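Mannitol dehydrogenase (Helicobacter pylori, PDB 3TWO) probably catalyses the reversible, NADP(H)-dependent interconversion of cinnamyl alcohols and their aldehydes as a zinc-containing cinnamyl-alcohol dehydrogenase. Local coordinates at residues G40-D45 / L158-I163; V180-F185 / M191-A196; K213-S218 / A335-V340. All blocks are in the same frame, centred on the assembly; numbering follows the deposited sequence.

Contact 1 (G40-D45 / L158-I163); sequences GICHSD and LLCAGI. With ZN (zinc ion), chain G; NDP (NADPH dihydro-nicotinamide-adenine-dinucleotide phosphate), chain F.
Cys-42 SG is gripped from two directions: the zinc ion lies 2.5 Å from it, and the amide of Ser-44 donates a capping bond to it, N to SG 3.4 Å. From the opposing helix Cys-160 SG reaches the same zinc ion at 2.4 Å, so that the metal bridges two sulfurs, Cys-42 SG and Cys-160 SG, that stand 4.3 Å apart. In both cysteines the sulfur swings away from its own backbone N (chi1 171° in Cys-42), which carries it across toward the metal. Cys-42 is also the N-cap of helix 43-49: its amide N meets Asp-45 OD2 at 3.0 Å, coming from above the carboxylate plane, and Cys-42 forms a capping box with Asp-45. His-64 supplies the third protein ligand, making the Cys-His-Cys zinc site of the zinc-dependent medium-chain alcohol dehydrogenases, in whose members the corresponding zinc is catalytic. The nicotinamide ring of NADPH lies against both sulfurs, with Cys-160 SG 3.4 Å from C5N of the cofactor. Ser-44 OG shares a hydrogen bond of 2.8 Å with the ribose hydroxyl O2D, and the amide His-43 N donates nearly straight to the phosphate oxygen O2N (3.0 Å, 167°). The imidazole of His-43 turns an edge to the other phosphate, its CD2 next to O1A. On the far segment Ile-163 N bonds back to Leu-158 O in a wide pi-type turn that includes Cys-160, and Ala-161 N is held by Glu-65 OE2.

Contact 2 (V180-F185 / M191-A196); sequences VGVAGF and MAVKYA. With NDP (NADPH dihydro-nicotinamide-adenine-dinucleotide phosphate), chain F.
Val-182 and Val-193 meet at about a right angle, branch against branch, with Val-182 CG2 3.9 Å from Val-193 CG2. The isopropyl group of Val-182 is spread over two neighbours on the helix. Its CG1, held anti to the backbone N (chi1 -179°), sits 3.8 Å from the methyl of Ala-192, while CG2 touches both that methyl and Val-193 CG2. The same Val-193 CG2 is used a second time: the ring of Phe-185 crosses the valine at roughly a right angle and brings CE1 to 4.0 Å from CG2. One turn further along the helix, Val-180 CG1 packs on Ala-196 CB at 3.8 Å. The small methyls of Ala-192 and Ala-196 thus let the helix ride close over the strand, the axes of segments 180-183 and 191-196 passing 8.9 Å apart and running nearly antiparallel at 165°. All the touching side chains are apolar and buried. Val-203 and Val-205 of the neighbouring strand continue the layer beneath Val-193, and Ile-239 on the other flank reaches Val-182 and Ala-192. Beyond the strand end, Gly-184 CA comes within 3.4 Å of the adenosine ribose atom O4B of NADPH, so the cofactor passes directly against the backbone here. A parallel strand, a glycine-bearing turn against the cofactor and a helix folded back over the sheet form the opening of the beta-alpha-beta unit of the Rossmann fold, consistent with its GxGxxG dinucleotide-binding motif.

Contact 3 (K213-S218 / A335-V340); sequences KQDALS and AKFRYV. With NDP (NADPH dihydro-nicotinamide-adenine-dinucleotide phosphate), chain F.
Helix 213-218 and the loop entering strand 338-340 keep their backbones well apart, the CA atoms of Asp-215 and Lys-336 being 9.7 Å from each other, and side chains span the interval. Lys-336 runs out nearly extended, then bends at its last torsion (chi4 56°) to set NZ 3.1 Å from Asp-215 OD1. In this salt bridge NZ meets OD1 from above the carboxylate plane, 45° out of it. Asp-215 CB also leans on the edge of the Phe-337 ring, 3.8 Å from CZ, with carboxylate and ring planes almost perpendicular. Phe-337 in turn packs edge-to-face with Phe-185. The next residue, Arg-338, turns to the cofactor: its NH1 donates to NADPH O2N at 2.8 Å and NH2 more weakly, while Glu-65 holds NE in a salt bridge. The contact thus ties a helix of the Rossmann domain to the loop that leads into strand 338-342 of the catalytic domain, across the NADPH-binding cleft of a medium-chain dehydrogenase.

Contacts 1 and 2 are fully buried, whereas contact 3 is partly exposed, and their chemistry differs. Zinc coordination joins the segments of contact 1 beside the nicotinamide end of NADPH; apolar packing, aliphatic apart from the Phe-185 ring, holds the segments of contact 2 together; a salt bridge with one aromatic edge spans contact 3. All three border the same cofactor. Contact 1 meets contact 2 where Leu-158 and Ala-161 rest on helix 187-198 through Met-191 and Tyr-195. It meets contact 3 through a probable backbone hydrogen bond from Ile-41 N to Tyr-339 O. Phe-185 also joins contacts 2 and 3, its ring lying against Ala-216.

Contact 1 (G40-D45 / L158-I163)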
loop_
_atom_site.group_PDB
_atom_site.type_symbol
_atom_site.label_atom_id
_atom_site.label_comp_id
_atom_site.label_asym_id
_atom_site.label_seq_id
_atom_site.Cartn_x
_atom_site.Cartn_y
_atom_site.Cartn_z
ATOM N N GLY B 40 5.681 -30.216 -6.962
ATOM C CA GLY B 40 5.234 -29.059 -7.770
ATOM C C GLY B 40 6.379 -28.151 -8.169
ATOM O O GLY B 40 7.371 -27.975 -7.409
ATOM N N ILE B 41 6.266 -27.584 -9.378
ATOM C CA ILE B 41 7.202 -26.564 -9.820
ATOM C C ILE B 41 6.508 -25.218 -9.673
ATOM O O ILE B 41 5.473 -25.008 -10.270
ATOM C CB ILE B 41 7.563 -26.770 -11.297
ATOM C CG1 ILE B 41 8.319 -28.094 -11.488
ATOM C CG2 ILE B 41 8.300 -25.519 -11.888
ATOM C CD1 ILE B 41 8.624 -28.347 -12.932
ATOM N N CYS B 42 7.086 -24.318 -8.876
ATOM C CA CYS B 42 6.533 -23.006 -8.696
ATOM C C CYS B 42 7.435 -22.039 -9.531
ATOM O O CYS B 42 8.612 -22.307 -9.694
ATOM C CB CYS B 42 6.656 -22.692 -7.197
ATOM S SG CYS B 42 6.236 -20.975 -6.786
ATOM N N HIS B 43 6.907 -20.913 -9.977
ATOM C CA HIS B 43 7.759 -19.914 -10.689
ATOM C C HIS B 43 8.866 -19.309 -9.784
ATOM O O HIS B 43 9.878 -18.833 -10.283
ATOM C CB HIS B 43 6.906 -18.795 -11.323
ATOM C CG HIS B 43 7.480 -18.192 -12.576
ATOM N ND1 HIS B 43 8.707 -17.548 -12.617
ATOM C CD2 HIS B 43 6.937 -18.036 -13.813
ATOM C CE1 HIS B 43 8.928 -17.088 -13.844
ATOM N NE2 HIS B 43 7.859 -17.356 -14.584
ATOM N N SER B 44 8.660 -19.333 -8.471
ATOM C CA SER B 44 9.744 -19.007 -7.512
ATOM C C SER B 44 10.947 -19.899 -7.721
ATOM O O SER B 44 12.116 -19.460 -7.494
ATOM C CB SER B 44 9.264 -19.191 -6.045
ATOM O OG SER B 44 8.162 -18.330 -5.812
ATOM N N ASP B 45 10.702 -21.154 -8.129
ATOM C CA ASP B 45 11.815 -22.070 -8.391
ATOM C C ASP B 45 12.750 -21.486 -9.495
ATOM O O ASP B 45 13.996 -21.572 -9.435
ATOM C CB ASP B 45 11.297 -23.445 -8.823
ATOM C CG ASP B 45 10.482 -24.159 -7.720
ATOM O OD1 ASP B 45 10.447 -23.759 -6.534
ATOM O OD2 ASP B 45 9.862 -25.176 -8.044
ATOM N N LEU B 158 -0.717 -27.368 -3.437
ATOM C CA LEU B 158 -1.393 -26.670 -2.350
ATOM C C LEU B 158 -0.358 -26.122 -1.400
ATOM O O LEU B 158 -0.603 -25.079 -0.791
ATOM C CB LEU B 158 -2.335 -27.581 -1.549
ATOM C CG LEU B 158 -3.436 -28.230 -2.309
ATOM C CD1 LEU B 158 -4.142 -29.346 -1.422
ATOM C CD2 LEU B 158 -4.378 -27.185 -2.826
ATOM N N LEU B 159 0.809 -26.808 -1.275
ATOM C CA LEU B 159 1.800 -26.409 -0.275
ATOM C C LEU B 159 2.392 -25.047 -0.515
ATOM O O LEU B 159 2.930 -24.469 0.414
ATOM C CB LEU B 159 2.901 -27.455 -0.060
ATOM C CG LEU B 159 2.594 -28.679 0.839
ATOM C CD1 LEU B 159 2.659 -28.211 2.307
ATOM C CD2 LEU B 159 1.250 -29.321 0.540
ATOM N N CYS B 160 2.330 -24.529 -1.743
ATOM C CA CYS B 160 2.756 -23.133 -1.975
ATOM C C CYS B 160 1.751 -22.309 -2.740
ATOM O O CYS B 160 1.289 -21.340 -2.230
ATOM C CB CYS B 160 4.072 -23.039 -2.712
ATOM S SG CYS B 160 4.538 -21.312 -2.857
ATOM N N ALA B 161 1.424 -22.670 -3.967
ATOM C CA ALA B 161 0.289 -22.023 -4.685
ATOM C C ALA B 161 -1.011 -21.904 -3.895
ATOM O O ALA B 161 -1.698 -20.853 -3.925
ATOM C CB ALA B 161 0.008 -22.759 -6.028
ATOM N N GLY B 162 -1.382 -22.992 -3.226
ATOM C CA GLY B 162 -2.614 -23.001 -2.415
ATOM C C GLY B 162 -2.558 -22.011 -1.231
ATOM O O GLY B 162 -3.347 -21.108 -1.191
ATOM N N ILE B 163 -1.617 -22.169 -0.288
ATOM C CA ILE B 163 -1.558 -21.205 0.832
ATOM C C ILE B 163 -1.341 -19.730 0.396
ATOM O O ILE B 163 -1.915 -18.836 0.974
ATOM C CB ILE B 163 -0.520 -21.562 1.916
ATOM C CG1 ILE B 163 -0.679 -20.558 3.079
ATOM C CG2 ILE B 163 1.001 -21.531 1.338
ATOM C CD1 ILE B 163 -2.025 -20.615 3.785
HETATM ZN ZN ZN G . 6.432 -20.948 -4.294
HETATM P PA NDP F . 3.473 -19.213 -13.262
HETATM O O1A NDP F . 4.172 -18.753 -14.472
HETATM O O2A NDP F . 2.364 -20.329 -13.199
HETATM O O5B NDP F . 2.234 -18.203 -13.581
HETATM C C5B NDP F . 2.450 -16.744 -13.973
HETATM C C4B NDP F . 1.260 -16.310 -14.820
HETATM O O4B NDP F . 1.153 -14.850 -15.088
HETATM C C3B NDP F . 1.335 -17.029 -16.186
HETATM O O3B NDP F . -0.007 -17.578 -16.472
HETATM C C2B NDP F . 1.685 -15.870 -17.158
HETATM O O2B NDP F . 1.081 -16.206 -18.422
HETATM C C1B NDP F . 0.900 -14.685 -16.547
HETATM N N9A NDP F . 1.537 -13.370 -16.786
HETATM C C8A NDP F . 2.867 -13.155 -16.908
HETATM N N7A NDP F . 3.031 -11.849 -17.052
HETATM C C5A NDP F . 1.843 -11.253 -17.022
HETATM C C6A NDP F . 1.433 -9.936 -17.123
HETATM N N6A NDP F . 2.302 -8.884 -17.308
HETATM N N1A NDP F . 0.124 -9.717 -17.059
HETATM C C2A NDP F . -0.767 -10.666 -16.871
HETATM N N3A NDP F . -0.406 -11.922 -16.756
HETATM C C4A NDP F . 0.900 -12.227 -16.846
HETATM O O3 NDP F . 3.762 -18.445 -11.914
HETATM P PN NDP F . 3.332 -18.872 -10.512
HETATM O O1N NDP F . 1.865 -18.797 -10.330
HETATM O O2N NDP F . 4.019 -20.149 -9.959
HETATM O O5D NDP F . 4.003 -17.729 -9.661
HETATM C C5D NDP F . 3.737 -16.303 -10.077
HETATM C C4D NDP F . 4.670 -15.310 -9.265
HETATM O O4D NDP F . 4.269 -15.547 -7.902
HETATM C C3D NDP F . 6.197 -15.585 -9.346
HETATM O O3D NDP F . 6.889 -14.307 -9.397
HETATM C C2D NDP F . 6.435 -16.369 -8.035
HETATM O O2D NDP F . 7.732 -16.178 -7.588
HETATM C C1D NDP F . 5.470 -15.618 -7.088
HETATM N N1N NDP F . 5.182 -16.332 -5.799
HETATM C C2N NDP F . 5.129 -15.563 -4.615
HETATM C C3N NDP F . 4.866 -16.165 -3.395
HETATM C C7N NDP F . 4.729 -15.288 -2.152
HETATM O O7N NDP F . 4.457 -14.081 -2.254
HETATM N N7N NDP F . 4.660 -15.958 -1.007
HETATM C C4N NDP F . 4.691 -17.568 -3.336
HETATM C C5N NDP F . 4.702 -18.353 -4.526
HETATM C C6N NDP F . 4.957 -17.756 -5.743
HETATM P P2B NDP F . 1.795 -15.997 -19.798
HETATM O O1X NDP F . 1.604 -17.436 -20.560
HETATM O O2X NDP F . 1.258 -14.807 -20.465
HETATM O O3X NDP F . 3.353 -15.868 -19.511
#

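Contact 2 (V180-F185 / M191-A196)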
loop_
_atom_site.group_PDB
_atom_site.type_symbol
_atom_site.label_atom_id
_atom_site.label_comp_id
_atom_site.label_asym_id
_atom_site.label_seq_id
_atom_site.Cartn_x
_atom_site.Cartn_y
_atom_site.Cartn_z
ATOM N N VAL B 180 -13.680 -9.646 -7.200
ATOM C CA VAL B 180 -12.276 -10.059 -7.079
ATOM C C VAL B 180 -11.604 -10.099 -8.471
ATOM O O VAL B 180 -12.110 -10.735 -9.416
ATOM C CB VAL B 180 -12.243 -11.492 -6.460
ATOM C CG1 VAL B 180 -10.939 -12.245 -6.751
ATOM C CG2 VAL B 180 -12.543 -11.430 -5.006
ATOM N N GLY B 181 -10.478 -9.403 -8.626
ATOM C CA GLY B 181 -9.638 -9.586 -9.832
ATOM C C GLY B 181 -8.424 -10.478 -9.512
ATOM O O GLY B 181 -7.828 -10.397 -8.425
ATOM N N VAL B 182 -8.036 -11.302 -10.483
ATOM C CA VAL B 182 -6.854 -12.125 -10.377
ATOM C C VAL B 182 -5.942 -11.764 -11.561
ATOM O O VAL B 182 -6.295 -11.970 -12.718
ATOM C CB VAL B 182 -7.149 -13.653 -10.357
ATOM C CG1 VAL B 182 -5.825 -14.437 -10.206
ATOM C CG2 VAL B 182 -8.089 -14.013 -9.215
ATOM N N ALA B 183 -4.779 -11.199 -11.260
ATOM C CA ALA B 183 -3.861 -10.828 -12.326
ATOM C C ALA B 183 -2.774 -11.935 -12.481
ATOM O O ALA B 183 -2.029 -12.248 -11.518
ATOM C CB ALA B 183 -3.249 -9.450 -12.004
ATOM N N GLY B 184 -2.663 -12.507 -13.676
ATOM C CA GLY B 184 -1.731 -13.602 -13.920
ATOM C C GLY B 184 -2.453 -14.931 -13.732
ATOM O O GLY B 184 -2.760 -15.317 -12.623
ATOM N N PHE B 185 -2.768 -15.620 -14.827
ATOM C CA PHE B 185 -3.641 -16.786 -14.727
ATOM C C PHE B 185 -2.829 -18.063 -14.861
ATOM O O PHE B 185 -3.054 -18.852 -15.783
ATOM C CB PHE B 185 -4.770 -16.697 -15.787
ATOM C CG PHE B 185 -5.842 -17.765 -15.677
ATOM C CD1 PHE B 185 -6.380 -18.137 -14.426
ATOM C CD2 PHE B 185 -6.389 -18.339 -16.847
ATOM C CE1 PHE B 185 -7.448 -19.099 -14.331
ATOM C CE2 PHE B 185 -7.408 -19.312 -16.763
ATOM C CZ PHE B 185 -7.958 -19.668 -15.480
ATOM N N MET B 191 -5.280 -21.141 -8.668
ATOM C CA MET B 191 -5.716 -21.389 -7.250
ATOM C C MET B 191 -6.557 -20.210 -6.679
ATOM O O MET B 191 -7.588 -20.431 -6.003
ATOM C CB MET B 191 -4.508 -21.668 -6.323
ATOM C CG MET B 191 -3.864 -23.011 -6.584
ATOM S SD MET B 191 -5.051 -24.367 -6.740
ATOM C CE MET B 191 -5.887 -24.452 -5.154
ATOM N N ALA B 192 -6.103 -18.973 -6.928
ATOM C CA ALA B 192 -6.828 -17.721 -6.432
ATOM C C ALA B 192 -8.242 -17.713 -7.005
ATOM O O ALA B 192 -9.232 -17.460 -6.295
ATOM C CB ALA B 192 -6.128 -16.449 -6.939
ATOM N N VAL B 193 -8.328 -17.967 -8.315
ATOM C CA VAL B 193 -9.628 -18.124 -8.972
ATOM C C VAL B 193 -10.552 -19.168 -8.292
ATOM O O VAL B 193 -11.696 -18.874 -7.976
ATOM C CB VAL B 193 -9.480 -18.421 -10.489
ATOM C CG1 VAL B 193 -10.882 -18.889 -11.079
ATOM C CG2 VAL B 193 -9.009 -17.186 -11.247
ATOM N N LYS B 194 -10.047 -20.383 -8.056
ATOM C CA LYS B 194 -10.846 -21.416 -7.434
ATOM C C LYS B 194 -11.308 -21.061 -6.031
ATOM O O LYS B 194 -12.478 -21.244 -5.711
ATOM C CB LYS B 194 -10.125 -22.763 -7.426
ATOM C CG LYS B 194 -9.958 -23.314 -8.851
ATOM C CD LYS B 194 -8.717 -24.208 -8.949
ATOM C CE LYS B 194 -8.749 -25.093 -10.176
ATOM N NZ LYS B 194 -9.377 -26.378 -9.829
ATOM N N TYR B 195 -10.399 -20.558 -5.206
ATOM C CA TYR B 195 -10.767 -20.188 -3.852
ATOM C C TYR B 195 -11.792 -19.057 -3.902
ATOM O O TYR B 195 -12.779 -19.120 -3.207
ATOM C CB TYR B 195 -9.525 -19.756 -3.004
ATOM C CG TYR B 195 -8.598 -20.917 -2.649
ATOM C CD1 TYR B 195 -7.191 -20.807 -2.788
ATOM C CD2 TYR B 195 -9.122 -22.111 -2.160
ATOM C CE1 TYR B 195 -6.352 -21.867 -2.497
ATOM C CE2 TYR B 195 -8.303 -23.162 -1.816
ATOM C CZ TYR B 195 -6.913 -23.043 -2.004
ATOM O OH TYR B 195 -6.127 -24.141 -1.688
ATOM N N ALA B 196 -11.537 -18.010 -4.689
ATOM C CA ALA B 196 -12.499 -16.853 -4.691
ATOM C C ALA B 196 -13.863 -17.259 -5.156
ATOM O O ALA B 196 -14.840 -16.859 -4.555
ATOM C CB ALA B 196 -11.981 -15.655 -5.491
HETATM P PA NDP F . 3.473 -19.213 -13.262
HETATM O O1A NDP F . 4.172 -18.753 -14.472
HETATM O O2A NDP F . 2.364 -20.329 -13.199
HETATM O O5B NDP F . 2.234 -18.203 -13.581
HETATM C C5B NDP F . 2.450 -16.744 -13.973
HETATM C C4B NDP F . 1.260 -16.310 -14.820
HETATM O O4B NDP F . 1.153 -14.850 -15.088
HETATM C C3B NDP F . 1.335 -17.029 -16.186
HETATM O O3B NDP F . -0.007 -17.578 -16.472
HETATM C C2B NDP F . 1.685 -15.870 -17.158
HETATM O O2B NDP F . 1.081 -16.206 -18.422
HETATM C C1B NDP F . 0.900 -14.685 -16.547
HETATM N N9A NDP F . 1.537 -13.370 -16.786
HETATM C C8A NDP F . 2.867 -13.155 -16.908
HETATM N N7A NDP F . 3.031 -11.849 -17.052
HETATM C C5A NDP F . 1.843 -11.253 -17.022
HETATM C C6A NDP F . 1.433 -9.936 -17.123
HETATM N N6A NDP F . 2.302 -8.884 -17.308
HETATM N N1A NDP F . 0.124 -9.717 -17.059
HETATM C C2A NDP F . -0.767 -10.666 -16.871
HETATM N N3A NDP F . -0.406 -11.922 -16.756
HETATM C C4A NDP F . 0.900 -12.227 -16.846
HETATM O O3 NDP F . 3.762 -18.445 -11.914
HETATM P PN NDP F . 3.332 -18.872 -10.512
HETATM O O1N NDP F . 1.865 -18.797 -10.330
HETATM O O2N NDP F . 4.019 -20.149 -9.959
HETATM O O5D NDP F . 4.003 -17.729 -9.661
HETATM C C5D NDP F . 3.737 -16.303 -10.077
HETATM C C4D NDP F . 4.670 -15.310 -9.265
HETATM O O4D NDP F . 4.269 -15.547 -7.902
HETATM C C3D NDP F . 6.197 -15.585 -9.346
HETATM O O3D NDP F . 6.889 -14.307 -9.397
HETATM C C2D NDP F . 6.435 -16.369 -8.035
HETATM O O2D NDP F . 7.732 -16.178 -7.588
HETATM C C1D NDP F . 5.470 -15.618 -7.088
HETATM N N1N NDP F . 5.182 -16.332 -5.799
HETATM C C2N NDP F . 5.129 -15.563 -4.615
HETATM C C3N NDP F . 4.866 -16.165 -3.395
HETATM C C7N NDP F . 4.729 -15.288 -2.152
HETATM O O7N NDP F . 4.457 -14.081 -2.254
HETATM N N7N NDP F . 4.660 -15.958 -1.007
HETATM C C4N NDP F . 4.691 -17.568 -3.336
HETATM C C5N NDP F . 4.702 -18.353 -4.526
HETATM C C6N NDP F . 4.957 -17.756 -5.743
HETATM P P2B NDP F . 1.795 -15.997 -19.798
HETATM O O1X NDP F . 1.604 -17.436 -20.560
HETATM O O2X NDP F . 1.258 -14.807 -20.465
HETATM O O3X NDP F . 3.353 -15.868 -19.511
#

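Contact 3 (K213-S218 / A335-V340)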
loop_
_atom_site.group_PDB
_atom_site.type_symbol
_atom_site.label_atom_id
_atom_site.label_comp_id
_atom_site.label_asym_id
_atom_site.label_seq_id
_atom_site.Cartn_x
_atom_site.Cartn_y
_atom_site.Cartn_z
ATOM N N LYS B 213 -8.968 -18.787 -21.761
ATOM C CA LYS B 213 -10.260 -18.195 -21.404
ATOM C C LYS B 213 -11.331 -19.275 -21.099
ATOM O O LYS B 213 -12.037 -19.164 -20.111
ATOM C CB LYS B 213 -10.738 -17.264 -22.514
ATOM C CG LYS B 213 -12.129 -16.806 -22.350
ATOM C CD LYS B 213 -12.417 -15.603 -23.189
ATOM C CE LYS B 213 -13.794 -14.982 -22.726
ATOM N NZ LYS B 213 -14.224 -14.068 -23.772
ATOM N N GLN B 214 -11.428 -20.313 -21.934
ATOM C CA GLN B 214 -12.346 -21.430 -21.686
ATOM C C GLN B 214 -12.096 -22.106 -20.364
ATOM O O GLN B 214 -13.047 -22.464 -19.701
ATOM C CB GLN B 214 -12.290 -22.510 -22.790
ATOM C CG GLN B 214 -13.057 -22.107 -24.094
ATOM C CD GLN B 214 -14.497 -21.518 -23.825
ATOM O OE1 GLN B 214 -14.747 -20.347 -24.142
ATOM N NE2 GLN B 214 -15.393 -22.310 -23.217
ATOM N N ASP B 215 -10.842 -22.304 -19.979
ATOM C CA ASP B 215 -10.616 -22.863 -18.626
ATOM C C ASP B 215 -11.089 -21.874 -17.548
ATOM O O ASP B 215 -11.648 -22.297 -16.547
ATOM C CB ASP B 215 -9.178 -23.268 -18.351
ATOM C CG ASP B 215 -8.559 -24.032 -19.493
ATOM O OD1 ASP B 215 -8.620 -25.282 -19.525
ATOM O OD2 ASP B 215 -8.020 -23.369 -20.374
ATOM N N ALA B 216 -10.907 -20.571 -17.778
ATOM C CA ALA B 216 -11.405 -19.563 -16.815
ATOM C C ALA B 216 -12.925 -19.710 -16.653
ATOM O O ALA B 216 -13.432 -19.857 -15.546
ATOM C CB ALA B 216 -11.073 -18.187 -17.275
ATOM N N LEU B 217 -13.624 -19.735 -17.778
ATOM C CA LEU B 217 -15.081 -19.835 -17.777
ATOM C C LEU B 217 -15.522 -21.100 -17.090
ATOM O O LEU B 217 -16.444 -21.106 -16.280
ATOM C CB LEU B 217 -15.642 -19.745 -19.225
ATOM C CG LEU B 217 -15.496 -18.397 -19.961
ATOM C CD1 LEU B 217 -16.030 -18.588 -21.421
ATOM C CD2 LEU B 217 -16.359 -17.336 -19.284
ATOM N N SER B 218 -14.787 -22.163 -17.342
ATOM C CA SER B 218 -15.121 -23.433 -16.764
ATOM C C SER B 218 -14.947 -23.386 -15.219
ATOM O O SER B 218 -15.644 -24.079 -14.473
ATOM C CB SER B 218 -14.200 -24.460 -17.383
ATOM O OG SER B 218 -14.560 -25.697 -16.902
ATOM N N ALA B 335 2.889 -22.306 -20.903
ATOM C CA ALA B 335 2.540 -23.245 -19.834
ATOM C C ALA B 335 1.024 -23.258 -19.675
ATOM O O ALA B 335 0.327 -22.420 -20.286
ATOM C CB ALA B 335 3.260 -22.878 -18.489
ATOM N N LYS B 336 0.481 -24.206 -18.908
ATOM C CA LYS B 336 -0.962 -24.221 -18.708
ATOM C C LYS B 336 -1.206 -23.712 -17.272
ATOM O O LYS B 336 -1.438 -22.478 -17.056
ATOM C CB LYS B 336 -1.542 -25.626 -18.977
ATOM C CG LYS B 336 -3.087 -25.615 -19.240
ATOM C CD LYS B 336 -3.755 -26.980 -18.872
ATOM C CE LYS B 336 -5.292 -26.917 -18.837
ATOM N NZ LYS B 336 -5.799 -26.426 -20.174
ATOM N N PHE B 337 -1.149 -24.624 -16.295
ATOM C CA PHE B 337 -1.255 -24.210 -14.909
ATOM C C PHE B 337 -0.033 -24.719 -14.143
ATOM O O PHE B 337 1.082 -24.173 -14.366
ATOM C CB PHE B 337 -2.649 -24.513 -14.319
ATOM C CG PHE B 337 -3.793 -23.835 -15.112
ATOM C CD1 PHE B 337 -4.639 -24.582 -15.971
ATOM C CD2 PHE B 337 -4.001 -22.457 -15.038
ATOM C CE1 PHE B 337 -5.683 -23.956 -16.673
ATOM C CE2 PHE B 337 -5.038 -21.835 -15.755
ATOM C CZ PHE B 337 -5.885 -22.610 -16.575
ATOM N N ARG B 338 -0.184 -25.740 -13.289
ATOM C CA ARG B 338 0.977 -26.273 -12.559
ATOM C C ARG B 338 1.542 -27.479 -13.273
ATOM O O ARG B 338 0.760 -28.343 -13.744
ATOM C CB ARG B 338 0.622 -26.619 -11.087
ATOM C CG ARG B 338 0.909 -25.461 -10.109
ATOM C CD ARG B 338 2.403 -25.453 -9.743
ATOM N NE ARG B 338 2.751 -24.509 -8.691
ATOM C CZ ARG B 338 3.009 -23.214 -8.878
ATOM N NH1 ARG B 338 2.848 -22.663 -10.081
ATOM N NH2 ARG B 338 3.348 -22.463 -7.837
ATOM N N TYR B 339 2.879 -27.555 -13.331
ATOM C CA TYR B 339 3.605 -28.831 -13.609
ATOM C C TYR B 339 3.917 -29.534 -12.292
ATOM O O TYR B 339 4.249 -28.868 -11.264
ATOM C CB TYR B 339 4.931 -28.607 -14.356
ATOM C CG TYR B 339 4.756 -28.127 -15.792
ATOM C CD1 TYR B 339 4.947 -26.767 -16.125
ATOM C CD2 TYR B 339 4.366 -29.009 -16.803
ATOM C CE1 TYR B 339 4.790 -26.328 -17.448
ATOM C CE2 TYR B 339 4.190 -28.584 -18.118
ATOM C CZ TYR B 339 4.411 -27.261 -18.430
ATOM O OH TYR B 339 4.224 -26.850 -19.713
ATOM N N VAL B 340 3.778 -30.867 -12.296
ATOM C CA VAL B 340 4.120 -31.625 -11.110
ATOM C C VAL B 340 5.017 -32.808 -11.487
ATOM O O VAL B 340 4.701 -33.562 -12.438
ATOM C CB VAL B 340 2.904 -32.122 -10.374
ATOM C CG1 VAL B 340 3.368 -33.082 -9.291
ATOM C CG2 VAL B 340 2.089 -30.949 -9.774
HETATM P PA NDP F . 3.473 -19.213 -13.262
HETATM O O1A NDP F . 4.172 -18.753 -14.472
HETATM O O2A NDP F . 2.364 -20.329 -13.199
HETATM O O5B NDP F . 2.234 -18.203 -13.581
HETATM C C5B NDP F . 2.450 -16.744 -13.973
HETATM C C4B NDP F . 1.260 -16.310 -14.820
HETATM O O4B NDP F . 1.153 -14.850 -15.088
HETATM C C3B NDP F . 1.335 -17.029 -16.186
HETATM O O3B NDP F . -0.007 -17.578 -16.472
HETATM C C2B NDP F . 1.685 -15.870 -17.158
HETATM O O2B NDP F . 1.081 -16.206 -18.422
HETATM C C1B NDP F . 0.900 -14.685 -16.547
HETATM N N9A NDP F . 1.537 -13.370 -16.786
HETATM C C8A NDP F . 2.867 -13.155 -16.908
HETATM N N7A NDP F . 3.031 -11.849 -17.052
HETATM C C5A NDP F . 1.843 -11.253 -17.022
HETATM C C6A NDP F . 1.433 -9.936 -17.123
HETATM N N6A NDP F . 2.302 -8.884 -17.308
HETATM N N1A NDP F . 0.124 -9.717 -17.059
HETATM C C2A NDP F . -0.767 -10.666 -16.871
HETATM N N3A NDP F . -0.406 -11.922 -16.756
HETATM C C4A NDP F . 0.900 -12.227 -16.846
HETATM O O3 NDP F . 3.762 -18.445 -11.914
HETATM P PN NDP F . 3.332 -18.872 -10.512
HETATM O O1N NDP F . 1.865 -18.797 -10.330
HETATM O O2N NDP F . 4.019 -20.149 -9.959
HETATM O O5D NDP F . 4.003 -17.729 -9.661
HETATM C C5D NDP F . 3.737 -16.303 -10.077
HETATM C C4D NDP F . 4.670 -15.310 -9.265
HETATM O O4D NDP F . 4.269 -15.547 -7.902
HETATM C C3D NDP F . 6.197 -15.585 -9.346
HETATM O O3D NDP F . 6.889 -14.307 -9.397
HETATM C C2D NDP F . 6.435 -16.369 -8.035
HETATM O O2D NDP F . 7.732 -16.178 -7.588
HETATM C C1D NDP F . 5.470 -15.618 -7.088
HETATM N N1N NDP F . 5.182 -16.332 -5.799
HETATM C C2N NDP F . 5.129 -15.563 -4.615
HETATM C C3N NDP F . 4.866 -16.165 -3.395
HETATM C C7N NDP F . 4.729 -15.288 -2.152
HETATM O O7N NDP F . 4.457 -14.081 -2.254
HETATM N N7N NDP F . 4.660 -15.958 -1.007
HETATM C C4N NDP F . 4.691 -17.568 -3.336
HETATM C C5N NDP F . 4.702 -18.353 -4.526
HETATM C C6N NDP F . 4.957 -17.756 -5.743
HETATM P P2B NDP F . 1.795 -15.997 -19.798
HETATM O O1X NDP F . 1.604 -17.436 -20.560
HETATM O O2X NDP F . 1.258 -14.807 -20.465
HETATM O O3X NDP F . 3.353 -15.868 -19.511
#